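Local coordinates for Non-structural polyprotein (Sindbis virus, PDB 4GUA), which is part of the uncleaved nsP2-nsP3 precursor, in which the nsP2 cysteine protease probably cleaves the viral replicase polyprotein, at residues Val519-Asp524 / Phe533-Gly538; Leu312-Thr317 / Glu510-Asp515; Thr282-Lys287 / Leu307-Leu312; Val291-Pro296 / Thr303-Ile308. All blocks are in the same frame, centred on the assembly; numbering follows the deposited sequence.

Interaction 1 of 4, residues Val519-Asp524 / Phe533-Gly538; sequences VWIHPD and FSTTKG. With SO4 (sulfate ion), chain J.
F533 lies beside V519 across a two-stranded parallel ladder, and the two side chains point the same way. CD1 of the F533 ring is 3.7 Å from V519 CB. The same carbon also meets I521 CG2, obliquely; the I521 side chain crosses F533 at about a right angle. S534 ties the strands from both backbone ends. Its N donates to V519 O at 3.0 Å, and its O accepts from I521 N at 2.8 Å. S534 OG accepts from the N of T536, an ST turn. T535 lays CG2 against P523, 3.8 Å from P523 CA, and its O takes a weak bond from W520 NE1. The backbone of T536 and K537 then runs over one face of the indole. K537 CA makes a CH-pi contact with the six-membered ring, 22° off the normal. W520 CG, anti to its backbone N (chi1 -169°), lies 3.5 Å from K537 O. G538 ends the walk with its O at the indole edge, 3.5 Å from W520 CE3. Across this contact the indole meets mainly peptide atoms; Q319 and L603 also touch it. The turn offers S534 OG and, weakly, T535 N to a sulfate that probably comes from the crystallisation liquor.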
loop_
_atom_site.group_PDB
_atom_site.type_symbol
_atom_site.label_atom_id
_atom_site.label_comp_id
_atom_site.label_asym_id
_atom_site.label_seq_id
_atom_site.Cartn_x
_atom_site.Cartn_y
_atom_site.Cartn_z
ATOM N N VAL A 519 -10.754 -1.128 -7.603
ATOM C CA VAL A 519 -9.563 -1.736 -8.178
ATOM C C VAL A 519 -9.290 -1.186 -9.572
ATOM O O VAL A 519 -10.191 -1.081 -10.394
ATOM C CB VAL A 519 -9.717 -3.251 -8.291
ATOM C CG1 VAL A 519 -8.536 -3.834 -9.054
ATOM C CG2 VAL A 519 -9.834 -3.869 -6.912
ATOM N N TRP A 520 -8.042 -0.826 -9.831
ATOM C CA TRP A 520 -7.662 -0.311 -11.131
ATOM C C TRP A 520 -7.344 -1.477 -12.058
ATOM O O TRP A 520 -6.465 -2.279 -11.768
ATOM C CB TRP A 520 -6.454 0.609 -10.970
ATOM C CG TRP A 520 -6.113 1.423 -12.180
ATOM C CD1 TRP A 520 -6.404 1.134 -13.480
ATOM C CD2 TRP A 520 -5.395 2.664 -12.197
ATOM N NE1 TRP A 520 -5.913 2.117 -14.304
ATOM C CE2 TRP A 520 -5.291 3.068 -13.541
ATOM C CE3 TRP A 520 -4.833 3.471 -11.205
ATOM C CZ2 TRP A 520 -4.649 4.243 -13.918
ATOM C CZ3 TRP A 520 -4.195 4.638 -11.583
ATOM C CH2 TRP A 520 -4.109 5.013 -12.925
ATOM N N ILE A 521 -8.042 -1.554 -13.189
ATOM C CA ILE A 521 -7.901 -2.686 -14.103
ATOM C C ILE A 521 -7.380 -2.275 -15.475
ATOM O O ILE A 521 -7.476 -1.113 -15.881
ATOM C CB ILE A 521 -9.242 -3.429 -14.312
ATOM C CG1 ILE A 521 -10.356 -2.436 -14.669
ATOM C CG2 ILE A 521 -9.604 -4.237 -13.075
ATOM C CD1 ILE A 521 -11.646 -3.089 -15.166
ATOM N N HIS A 522 -6.811 -3.249 -16.178
ATOM C CA HIS A 522 -6.360 -3.051 -17.551
ATOM C C HIS A 522 -7.542 -2.637 -18.448
ATOM O O HIS A 522 -8.655 -3.138 -18.278
ATOM C CB HIS A 522 -5.727 -4.352 -18.056
ATOM C CG HIS A 522 -5.009 -4.210 -19.360
ATOM N ND1 HIS A 522 -5.579 -4.556 -20.563
ATOM C CD2 HIS A 522 -3.770 -3.746 -19.648
ATOM C CE1 HIS A 522 -4.719 -4.321 -21.539
ATOM N NE2 HIS A 522 -3.614 -3.826 -21.011
ATOM N N PRO A 523 -7.307 -1.727 -19.407
ATOM C CA PRO A 523 -8.387 -1.206 -20.262
ATOM C C PRO A 523 -9.142 -2.279 -21.070
ATOM O O PRO A 523 -10.336 -2.135 -21.339
ATOM C CB PRO A 523 -7.653 -0.250 -21.208
ATOM C CG PRO A 523 -6.412 0.135 -20.471
ATOM C CD PRO A 523 -6.016 -1.076 -19.689
ATOM N N ASP A 524 -8.441 -3.336 -21.463
ATOM C CA ASP A 524 -9.039 -4.431 -22.228
ATOM C C ASP A 524 -9.692 -5.488 -21.328
ATOM O O ASP A 524 -10.145 -6.529 -21.803
ATOM C CB ASP A 524 -7.990 -5.087 -23.129
ATOM C CG ASP A 524 -7.319 -4.092 -24.067
ATOM O OD1 ASP A 524 -7.920 -3.027 -24.339
ATOM O OD2 ASP A 524 -6.190 -4.376 -24.533
ATOM N N PHE A 533 -14.682 -1.767 -10.079
ATOM C CA PHE A 533 -13.507 -1.769 -10.950
ATOM C C PHE A 533 -13.509 -0.560 -11.877
ATOM O O PHE A 533 -14.566 -0.096 -12.309
ATOM C CB PHE A 533 -13.447 -3.050 -11.780
ATOM C CG PHE A 533 -13.446 -4.306 -10.959
ATOM C CD1 PHE A 533 -12.260 -4.804 -10.438
ATOM C CD2 PHE A 533 -14.626 -4.992 -10.712
ATOM C CE1 PHE A 533 -12.250 -5.962 -9.683
ATOM C CE2 PHE A 533 -14.627 -6.154 -9.957
ATOM C CZ PHE A 533 -13.436 -6.640 -9.443
ATOM N N SER A 534 -12.316 -0.066 -12.189
ATOM C CA SER A 534 -12.167 1.106 -13.043
ATOM C C SER A 534 -10.904 1.056 -13.899
ATOM O O SER A 534 -9.862 0.567 -13.469
ATOM C CB SER A 534 -12.145 2.370 -12.193
ATOM O OG SER A 534 -11.693 3.478 -12.959
ATOM N N THR A 535 -11.020 1.570 -15.117
ATOM C CA THR A 535 -9.915 1.634 -16.064
ATOM C C THR A 535 -8.976 2.808 -15.801
ATOM O O THR A 535 -7.796 2.750 -16.140
ATOM C CB THR A 535 -10.460 1.766 -17.500
ATOM O OG1 THR A 535 -11.123 0.552 -17.871
ATOM C CG2 THR A 535 -9.346 2.062 -18.492
ATOM N N THR A 536 -9.514 3.890 -15.249
ATOM C CA THR A 536 -8.732 5.102 -15.021
ATOM C C THR A 536 -8.178 5.311 -13.600
ATOM O O THR A 536 -7.380 6.225 -13.391
ATOM C CB THR A 536 -9.586 6.337 -15.364
ATOM O OG1 THR A 536 -10.678 6.440 -14.440
ATOM C CG2 THR A 536 -10.126 6.228 -16.783
ATOM N N LYS A 537 -8.558 4.474 -12.635
ATOM C CA LYS A 537 -8.158 4.725 -11.248
ATOM C C LYS A 537 -8.407 3.551 -10.290
ATOM O O LYS A 537 -9.022 2.552 -10.663
ATOM C CB LYS A 537 -8.888 5.977 -10.745
ATOM C CG LYS A 537 -10.397 5.888 -10.839
ATOM C CD LYS A 537 -11.092 7.148 -10.321
ATOM C CE LYS A 537 -12.615 7.060 -10.494
ATOM N NZ LYS A 537 -13.321 8.332 -10.149
ATOM N N GLY A 538 -7.968 3.714 -9.039
ATOM C CA GLY A 538 -8.061 2.670 -8.028
ATOM C C GLY A 538 -6.739 2.030 -7.606
ATOM O O GLY A 538 -5.655 2.474 -7.990
HETATM S S SO4 J . -14.311 2.801 -16.365
HETATM O O1 SO4 J . -15.565 3.246 -16.962
HETATM O O2 SO4 J . -14.481 1.450 -15.827
HETATM O O3 SO4 J . -13.275 2.790 -17.393
HETATM O O4 SO4 J . -13.935 3.734 -15.302
#

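Interaction 2 of 4, residues Leu312-Thr317 / Glu510-Asp515; sequences LDNSRT and EDMEID
N314 and M512 cross obliquely, with the thioether sulfur set against the amide group. M512 SD is 3.4 Å from N314 ND2 and 4.0 Å from N314 OD1, so it sits nearer the nitrogen than the oxygen. M512 folds about its CB-CG and CG-SD bonds, and its methyl meets L312 tip to tip, with M512 CE 3.9 Å from L312 CD2. N314 CG, anti to its backbone N (chi1 -170°), is carried toward the 510-515 loop. The amide N-H points at D511 O, with ND2 of N314 2.9 Å from that oxygen and an angle of 169° at the hydrogen. D511 O lies close to the plane of the N314 amide. The donor, however, stands well above the plane of the D511 carbonyl.

The contact joins two loops. One follows strand 305-312 of the mixed sheet in the nsP2 part. The other lies between helix 488-502 and strand 519-520, in nsP3. The second loop is shaped by an Asx turn, in which D511 OD1 accepts from E513 N at 3.1 Å.

Both ends of the N314 amide are used. ND2 also donates to D509 O, and OD1 accepts from K287 NZ, which bonds to E513 O as well. L256 of helix 237-257 touches both L312 and M512 and extends the apolar patch.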
loop_
_atom_site.group_PDB
_atom_site.type_symbol
_atom_site.label_atom_id
_atom_site.label_comp_id
_atom_site.label_asym_id
_atom_site.label_seq_id
_atom_site.Cartn_x
_atom_site.Cartn_y
_atom_site.Cartn_z
ATOM N N LEU A 312 -2.396 17.930 -0.362
ATOM C CA LEU A 312 -3.583 17.343 -0.976
ATOM C C LEU A 312 -3.912 18.028 -2.290
ATOM O O LEU A 312 -4.224 19.213 -2.308
ATOM C CB LEU A 312 -4.776 17.566 -0.044
ATOM C CG LEU A 312 -6.181 17.391 -0.635
ATOM C CD1 LEU A 312 -6.520 15.923 -0.758
ATOM C CD2 LEU A 312 -7.209 18.107 0.219
ATOM N N ASP A 313 -3.800 17.291 -3.394
ATOM C CA ASP A 313 -4.414 17.685 -4.661
ATOM C C ASP A 313 -5.643 16.837 -5.034
ATOM O O ASP A 313 -6.293 17.079 -6.058
ATOM C CB ASP A 313 -3.381 17.685 -5.786
ATOM C CG ASP A 313 -2.751 16.329 -5.999
ATOM O OD1 ASP A 313 -3.300 15.327 -5.492
ATOM O OD2 ASP A 313 -1.696 16.260 -6.668
ATOM N N ASN A 314 -5.943 15.833 -4.214
ATOM C CA ASN A 314 -7.039 14.897 -4.484
ATOM C C ASN A 314 -7.003 14.339 -5.910
ATOM O O ASN A 314 -8.001 14.348 -6.633
ATOM C CB ASN A 314 -8.397 15.558 -4.226
ATOM C CG ASN A 314 -9.544 14.564 -4.259
ATOM O OD1 ASN A 314 -9.391 13.404 -3.880
ATOM N ND2 ASN A 314 -10.695 15.011 -4.736
ATOM N N SER A 315 -5.849 13.818 -6.298
ATOM C CA SER A 315 -5.664 13.286 -7.637
ATOM C C SER A 315 -6.473 12.002 -7.806
ATOM O O SER A 315 -6.773 11.287 -6.848
ATOM C CB SER A 315 -4.183 13.007 -7.905
ATOM O OG SER A 315 -3.991 12.413 -9.180
ATOM N N ARG A 316 -6.822 11.742 -9.056
ATOM C CA ARG A 316 -7.587 10.575 -9.459
ATOM C C ARG A 316 -6.630 9.446 -9.856
ATOM O O ARG A 316 -6.632 8.355 -9.273
ATOM C CB ARG A 316 -8.557 10.896 -10.611
ATOM C CG ARG A 316 -8.117 11.921 -11.685
ATOM C CD ARG A 316 -7.888 13.365 -11.221
ATOM N NE ARG A 316 -7.115 14.138 -12.192
ATOM C CZ ARG A 316 -5.843 13.923 -12.502
ATOM N NH1 ARG A 316 -5.160 12.964 -11.924
ATOM N NH2 ARG A 316 -5.241 14.685 -13.399
ATOM N N THR A 317 -5.831 9.725 -10.879
ATOM C CA THR A 317 -4.998 8.735 -11.541
ATOM C C THR A 317 -3.641 8.495 -10.871
ATOM O O THR A 317 -2.851 7.696 -11.372
ATOM C CB THR A 317 -4.714 9.189 -12.983
ATOM O OG1 THR A 317 -4.096 10.484 -12.960
ATOM C CG2 THR A 317 -5.998 9.264 -13.783
ATOM N N GLU A 510 -12.807 17.414 -7.496
ATOM C CA GLU A 510 -13.506 17.901 -6.316
ATOM C C GLU A 510 -14.199 16.806 -5.499
ATOM O O GLU A 510 -14.703 17.078 -4.413
ATOM C CB GLU A 510 -14.487 19.007 -6.699
ATOM C CG GLU A 510 -13.842 20.381 -6.680
ATOM C CD GLU A 510 -14.849 21.510 -6.777
ATOM O OE1 GLU A 510 -15.969 21.288 -7.298
ATOM O OE2 GLU A 510 -14.519 22.626 -6.318
ATOM N N ASP A 511 -14.231 15.576 -6.007
ATOM C CA ASP A 511 -14.897 14.495 -5.278
ATOM C C ASP A 511 -13.957 13.889 -4.240
ATOM O O ASP A 511 -12.949 13.263 -4.568
ATOM C CB ASP A 511 -15.387 13.405 -6.230
ATOM C CG ASP A 511 -16.316 12.414 -5.549
ATOM O OD1 ASP A 511 -16.307 12.350 -4.298
ATOM O OD2 ASP A 511 -17.061 11.706 -6.260
ATOM N N MET A 512 -14.336 14.058 -2.981
ATOM C CA MET A 512 -13.455 13.789 -1.860
ATOM C C MET A 512 -13.662 12.413 -1.231
ATOM O O MET A 512 -13.041 12.097 -0.219
ATOM C CB MET A 512 -13.638 14.886 -0.808
ATOM C CG MET A 512 -12.339 15.481 -0.303
ATOM S SD MET A 512 -11.267 16.132 -1.604
ATOM C CE MET A 512 -10.881 17.752 -0.950
ATOM N N GLU A 513 -14.538 11.600 -1.808
ATOM C CA GLU A 513 -14.832 10.296 -1.228
ATOM C C GLU A 513 -13.567 9.424 -1.264
ATOM O O GLU A 513 -12.759 9.513 -2.197
ATOM C CB GLU A 513 -16.001 9.626 -1.966
ATOM C CG GLU A 513 -16.941 8.809 -1.057
ATOM C CD GLU A 513 -17.954 9.690 -0.269
ATOM O OE1 GLU A 513 -18.343 10.777 -0.769
ATOM O OE2 GLU A 513 -18.331 9.310 0.869
ATOM N N ILE A 514 -13.395 8.586 -0.247
ATOM C CA ILE A 514 -12.287 7.641 -0.216
ATOM C C ILE A 514 -12.809 6.278 -0.645
ATOM O O ILE A 514 -13.456 5.586 0.143
ATOM C CB ILE A 514 -11.759 7.516 1.237
ATOM C CG1 ILE A 514 -11.252 8.869 1.734
ATOM C CG2 ILE A 514 -10.662 6.471 1.346
ATOM C CD1 ILE A 514 -11.054 8.927 3.230
ATOM N N ASP A 515 -12.484 5.843 -1.859
ATOM C CA ASP A 515 -13.020 4.567 -2.314
ATOM C C ASP A 515 -11.946 3.519 -2.106
ATOM O O ASP A 515 -11.011 3.407 -2.889
ATOM C CB ASP A 515 -13.397 4.643 -3.798
ATOM C CG ASP A 515 -14.307 3.504 -4.234
ATOM O OD1 ASP A 515 -14.511 2.562 -3.440
ATOM O OD2 ASP A 515 -14.827 3.556 -5.372
#

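Interaction 3 of 4, residues Thr282-Lys287 / Leu307-Leu312; sequences TALARK and LIFRQL
A285 on the last turns of helix 275-286 faces F309 on strand 305-312 with CA atoms 6.7 Å apart, and K287 comes nearer still, 5.8 Å from L312 CA to CA. The F309 ring carries the contact. L284 crosses it at about a right angle. Its CG, anti to the backbone N (chi1 -170°), is set over one face, 4.1 Å from the ring centroid and offset toward the rim. From there CD2 of L284 reaches CZ of F309 at 3.6 Å. A285 approaches obliquely: its N is 3.8 Å from F309 CE2, a carbon that L284 CG also meets, while its CA lies by CD2. Further along, L312 CD1 packs on K287, 3.6 Å from K287 O and 3.8 Å from K287 CB. The lysine tail then leads away toward N314. V291 of strand 288-294 touches both A285 and F309, and L256 of helix 237-257 touches L284 and K287. A seven-stranded sheet of order 3-2-1-4-5-7-6, in which only 305-312 runs antiparallel, with helix 275-286 packed on it, is the layout of the Rossmann-like methyltransferase fold; this part of alphavirus nsP2 is methyltransferase-like.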
loop_
_atom_site.group_PDB
_atom_site.type_symbol
_atom_site.label_atom_id
_atom_site.label_comp_id
_atom_site.label_asym_id
_atom_site.label_seq_id
_atom_site.Cartn_x
_atom_site.Cartn_y
_atom_site.Cartn_z
ATOM N N THR A 282 -4.516 3.457 1.414
ATOM C CA THR A 282 -4.091 3.551 0.021
ATOM C C THR A 282 -4.956 4.554 -0.744
ATOM O O THR A 282 -4.446 5.408 -1.467
ATOM C CB THR A 282 -4.154 2.188 -0.681
ATOM O OG1 THR A 282 -3.195 1.306 -0.098
ATOM C CG2 THR A 282 -3.854 2.334 -2.157
ATOM N N ALA A 283 -6.270 4.439 -0.601
ATOM C CA ALA A 283 -7.184 5.358 -1.274
ATOM C C ALA A 283 -6.921 6.783 -0.806
ATOM O O ALA A 283 -6.922 7.729 -1.593
ATOM C CB ALA A 283 -8.617 4.972 -0.985
ATOM N N LEU A 284 -6.674 6.917 0.489
ATOM C CA LEU A 284 -6.449 8.212 1.106
ATOM C C LEU A 284 -5.142 8.788 0.586
ATOM O O LEU A 284 -5.044 9.975 0.288
ATOM C CB LEU A 284 -6.401 8.046 2.623
ATOM C CG LEU A 284 -6.410 9.318 3.464
ATOM C CD1 LEU A 284 -7.510 10.275 3.045
ATOM C CD2 LEU A 284 -6.584 8.923 4.908
ATOM N N ALA A 285 -4.147 7.922 0.466
ATOM C CA ALA A 285 -2.814 8.319 0.040
ATOM C C ALA A 285 -2.826 8.763 -1.418
ATOM O O ALA A 285 -2.051 9.627 -1.818
ATOM C CB ALA A 285 -1.850 7.169 0.225
ATOM N N ARG A 286 -3.693 8.157 -2.219
ATOM C CA ARG A 286 -3.762 8.495 -3.631
ATOM C C ARG A 286 -4.039 9.997 -3.810
ATOM O O ARG A 286 -3.696 10.588 -4.837
ATOM C CB ARG A 286 -4.836 7.658 -4.351
ATOM C CG ARG A 286 -4.239 6.759 -5.422
ATOM C CD ARG A 286 -5.234 5.938 -6.260
ATOM N NE ARG A 286 -6.577 5.747 -5.713
ATOM C CZ ARG A 286 -6.941 4.729 -4.937
ATOM N NH1 ARG A 286 -6.058 3.810 -4.565
ATOM N NH2 ARG A 286 -8.193 4.638 -4.512
ATOM N N LYS A 287 -4.656 10.613 -2.803
ATOM C CA LYS A 287 -5.034 12.025 -2.874
ATOM C C LYS A 287 -3.900 13.010 -2.568
ATOM O O LYS A 287 -4.083 14.223 -2.704
ATOM C CB LYS A 287 -6.191 12.304 -1.914
ATOM C CG LYS A 287 -7.443 11.512 -2.210
ATOM C CD LYS A 287 -8.551 11.815 -1.219
ATOM C CE LYS A 287 -9.781 10.954 -1.490
ATOM N NZ LYS A 287 -10.294 11.109 -2.875
ATOM N N LEU A 307 0.090 8.936 10.859
ATOM C CA LEU A 307 0.246 9.022 9.410
ATOM C C LEU A 307 0.218 10.471 8.922
ATOM O O LEU A 307 -0.665 11.248 9.276
ATOM C CB LEU A 307 -0.867 8.240 8.719
ATOM C CG LEU A 307 -0.960 6.753 9.066
ATOM C CD1 LEU A 307 -2.195 6.136 8.428
ATOM C CD2 LEU A 307 0.296 6.010 8.640
ATOM N N ILE A 308 1.201 10.828 8.108
ATOM C CA ILE A 308 1.317 12.177 7.573
ATOM C C ILE A 308 1.114 12.211 6.055
ATOM O O ILE A 308 1.969 11.780 5.297
ATOM C CB ILE A 308 2.710 12.735 7.922
ATOM C CG1 ILE A 308 2.913 12.672 9.438
ATOM C CG2 ILE A 308 2.868 14.158 7.419
ATOM C CD1 ILE A 308 4.324 12.917 9.890
ATOM N N PHE A 309 -0.031 12.727 5.625
ATOM C CA PHE A 309 -0.326 12.928 4.208
ATOM C C PHE A 309 -0.029 14.384 3.833
ATOM O O PHE A 309 -0.610 15.301 4.409
ATOM C CB PHE A 309 -1.805 12.616 3.939
ATOM C CG PHE A 309 -2.220 11.232 4.358
ATOM C CD1 PHE A 309 -2.580 10.967 5.667
ATOM C CD2 PHE A 309 -2.259 10.195 3.442
ATOM C CE1 PHE A 309 -2.962 9.684 6.059
ATOM C CE2 PHE A 309 -2.643 8.912 3.826
ATOM C CZ PHE A 309 -2.994 8.661 5.136
ATOM N N ARG A 310 0.859 14.600 2.863
ATOM C CA ARG A 310 1.336 15.950 2.553
ATOM C C ARG A 310 0.867 16.453 1.189
ATOM O O ARG A 310 1.002 15.749 0.184
ATOM C CB ARG A 310 2.863 15.979 2.559
ATOM C CG ARG A 310 3.511 15.762 3.904
ATOM C CD ARG A 310 5.027 15.858 3.785
ATOM N NE ARG A 310 5.690 15.427 5.008
ATOM C CZ ARG A 310 5.745 16.155 6.116
ATOM N NH1 ARG A 310 5.175 17.356 6.158
ATOM N NH2 ARG A 310 6.367 15.690 7.188
ATOM N N GLN A 311 0.389 17.700 1.155
ATOM C CA GLN A 311 -0.017 18.343 -0.093
ATOM C C GLN A 311 -1.174 17.675 -0.828
ATOM O O GLN A 311 -0.960 16.923 -1.785
ATOM C CB GLN A 311 1.169 18.475 -1.039
ATOM C CG GLN A 311 2.251 19.399 -0.550
ATOM C CD GLN A 311 3.373 19.513 -1.555
ATOM O OE1 GLN A 311 3.570 20.561 -2.162
ATOM N NE2 GLN A 311 4.112 18.420 -1.747
ATOM N N LEU A 312 -2.396 17.930 -0.362
ATOM C CA LEU A 312 -3.583 17.343 -0.976
ATOM C C LEU A 312 -3.912 18.028 -2.290
ATOM O O LEU A 312 -4.224 19.213 -2.308
ATOM C CB LEU A 312 -4.776 17.566 -0.044
ATOM C CG LEU A 312 -6.181 17.391 -0.635
ATOM C CD1 LEU A 312 -6.520 15.923 -0.758
ATOM C CD2 LEU A 312 -7.209 18.107 0.219
#

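Interaction 4 of 4, residues Val291-Pro296 / Thr303-Ile308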
loop_
_atom_site.group_PDB
_atom_site.type_symbol
_atom_site.label_atom_id
_atom_site.label_comp_id
_atom_site.label_asym_id
_atom_site.label_seq_id
_atom_site.Cartn_x
_atom_site.Cartn_y
_atom_site.Cartn_z
ATOM N N VAL A 291 3.238 10.659 1.363
ATOM C CA VAL A 291 2.758 10.208 2.656
ATOM C C VAL A 291 3.875 9.464 3.380
ATOM O O VAL A 291 4.567 8.631 2.792
ATOM C CB VAL A 291 1.482 9.335 2.537
ATOM C CG1 VAL A 291 1.670 8.235 1.518
ATOM C CG2 VAL A 291 1.103 8.757 3.891
ATOM N N SER A 292 4.035 9.784 4.661
ATOM C CA SER A 292 5.048 9.186 5.516
ATOM C C SER A 292 4.399 8.877 6.857
ATOM O O SER A 292 3.174 8.885 6.967
ATOM C CB SER A 292 6.232 10.129 5.706
ATOM O OG SER A 292 7.339 9.440 6.273
ATOM N N ALA A 293 5.215 8.543 7.851
ATOM C CA ALA A 293 4.722 8.214 9.185
ATOM C C ALA A 293 5.704 8.668 10.252
ATOM O O ALA A 293 6.877 8.932 9.974
ATOM C CB ALA A 293 4.492 6.721 9.305
ATOM N N ALA A 294 5.210 8.773 11.477
ATOM C CA ALA A 294 6.028 9.208 12.594
ATOM C C ALA A 294 5.463 8.642 13.885
ATOM O O ALA A 294 4.255 8.444 14.006
ATOM C CB ALA A 294 6.060 10.717 12.658
ATOM N N ARG A 295 6.339 8.374 14.846
ATOM C CA ARG A 295 5.900 8.012 16.181
ATOM C C ARG A 295 6.614 8.952 17.143
ATOM O O ARG A 295 7.616 8.596 17.746
ATOM C CB ARG A 295 6.139 6.516 16.485
ATOM C CG ARG A 295 5.700 6.105 17.892
ATOM C CD ARG A 295 5.456 4.608 18.082
ATOM N NE ARG A 295 6.609 3.774 17.778
ATOM C CZ ARG A 295 7.566 3.456 18.648
ATOM N NH1 ARG A 295 7.527 3.917 19.894
ATOM N NH2 ARG A 295 8.579 2.681 18.270
ATOM N N PRO A 296 6.076 10.174 17.289
ATOM C CA PRO A 296 6.697 11.187 18.140
ATOM C C PRO A 296 6.528 10.845 19.603
ATOM O O PRO A 296 5.910 9.835 19.928
ATOM C CB PRO A 296 5.916 12.466 17.808
ATOM C CG PRO A 296 4.779 12.067 16.917
ATOM C CD PRO A 296 4.727 10.579 16.858
ATOM N N THR A 303 1.971 1.040 19.969
ATOM C CA THR A 303 1.304 0.735 18.706
ATOM C C THR A 303 0.829 1.987 17.961
ATOM O O THR A 303 0.494 1.912 16.776
ATOM C CB THR A 303 0.090 -0.186 18.905
ATOM O OG1 THR A 303 -0.856 0.445 19.776
ATOM C CG2 THR A 303 0.516 -1.534 19.479
ATOM N N GLU A 304 0.783 3.129 18.644
ATOM C CA GLU A 304 0.316 4.367 18.015
ATOM C C GLU A 304 1.297 4.875 16.959
ATOM O O GLU A 304 2.504 4.909 17.177
ATOM C CB GLU A 304 0.047 5.447 19.064
ATOM C CG GLU A 304 -1.319 5.306 19.715
ATOM C CD GLU A 304 -1.680 6.472 20.612
ATOM O OE1 GLU A 304 -0.837 7.378 20.763
ATOM O OE2 GLU A 304 -2.808 6.479 21.162
ATOM N N MET A 305 0.758 5.239 15.804
ATOM C CA MET A 305 1.546 5.721 14.680
ATOM C C MET A 305 0.775 6.852 14.022
ATOM O O MET A 305 -0.361 6.659 13.606
ATOM C CB MET A 305 1.744 4.588 13.673
ATOM C CG MET A 305 2.688 4.897 12.529
ATOM S SD MET A 305 4.404 4.985 13.067
ATOM C CE MET A 305 4.699 3.297 13.600
ATOM N N TYR A 306 1.374 8.028 13.919
ATOM C CA TYR A 306 0.743 9.108 13.178
ATOM C C TYR A 306 1.112 8.999 11.709
ATOM O O TYR A 306 2.289 8.917 11.367
ATOM C CB TYR A 306 1.156 10.474 13.712
ATOM C CG TYR A 306 0.575 10.850 15.062
ATOM C CD1 TYR A 306 -0.734 11.292 15.188
ATOM C CD2 TYR A 306 1.357 10.791 16.209
ATOM C CE1 TYR A 306 -1.255 11.649 16.432
ATOM C CE2 TYR A 306 0.853 11.142 17.447
ATOM C CZ TYR A 306 -0.450 11.572 17.560
ATOM O OH TYR A 306 -0.928 11.921 18.811
ATOM N N LEU A 307 0.090 8.936 10.859
ATOM C CA LEU A 307 0.246 9.022 9.410
ATOM C C LEU A 307 0.218 10.471 8.922
ATOM O O LEU A 307 -0.665 11.248 9.276
ATOM C CB LEU A 307 -0.867 8.240 8.719
ATOM C CG LEU A 307 -0.960 6.753 9.066
ATOM C CD1 LEU A 307 -2.195 6.136 8.428
ATOM C CD2 LEU A 307 0.296 6.010 8.640
ATOM N N ILE A 308 1.201 10.828 8.108
ATOM C CA ILE A 308 1.317 12.177 7.573
ATOM C C ILE A 308 1.114 12.211 6.055
ATOM O O ILE A 308 1.969 11.780 5.297
ATOM C CB ILE A 308 2.710 12.735 7.922
ATOM C CG1 ILE A 308 2.913 12.672 9.438
ATOM C CG2 ILE A 308 2.868 14.158 7.419
ATOM C CD1 ILE A 308 4.324 12.917 9.890
#
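A293 and L307 face each other in a non-hydrogen-bonded antiparallel pair. M305 CG and L307 CD2 lie against the small A293 CB, at 4.1 and 4.3 Å. I329 of helix 323-333 touches both A293 and L307 on this face. The other face holds S292, A294, Y306 and I308. Here A294 is the hollow: I308 CD1 comes over it, 3.9 Å from A294 CB. Past the strand end, P296 is a bump at the rim of the Y306 ring, crossing it at about a right angle. P296 CD sits near the ring plane, 3.4 Å from Y306 CD2. F171 meets the same ring and also touches P296. R295 runs past the E304 carbonyl, its CD beside E304 O. The chain bends at chi3 (58°), which sets NE; NH2 bonds to V332 O. M305 curls back so that SD lies 3.6 Å from A294 O. The pairs S292 with I308 and A294 with Y306 each make two backbone hydrogen bonds. The hairpin is therefore stitched by backbone polar groups. Side-chain polar ends turn to other parts of the chain: Y306 OH to N228, S292 OG to D478, and E304 to K268 and S300.

How the interactions relate
Along the chain, interactions 3 and 4 come first and both end on strand 305-312, interaction 2 follows, and interaction 1 is last. Interactions 3 and 4 lie 13 Å apart between centres and share L307 and I308. Helix 275-286 leads into strand 288-294, the edge strand of the same sheet. The centres of interactions 2 and 3 are about 9 Å apart; they share L312 and are tied through K287. The centres of interactions 1 and 2 are about 16 Å apart, and T317 touches W520 and T536. Interactions 1 and 4, centres 30 Å apart, do not touch. The series runs from the nsP2 sheet to the nsP3 zinc-binding region, consistent with a compact interface in the precursor.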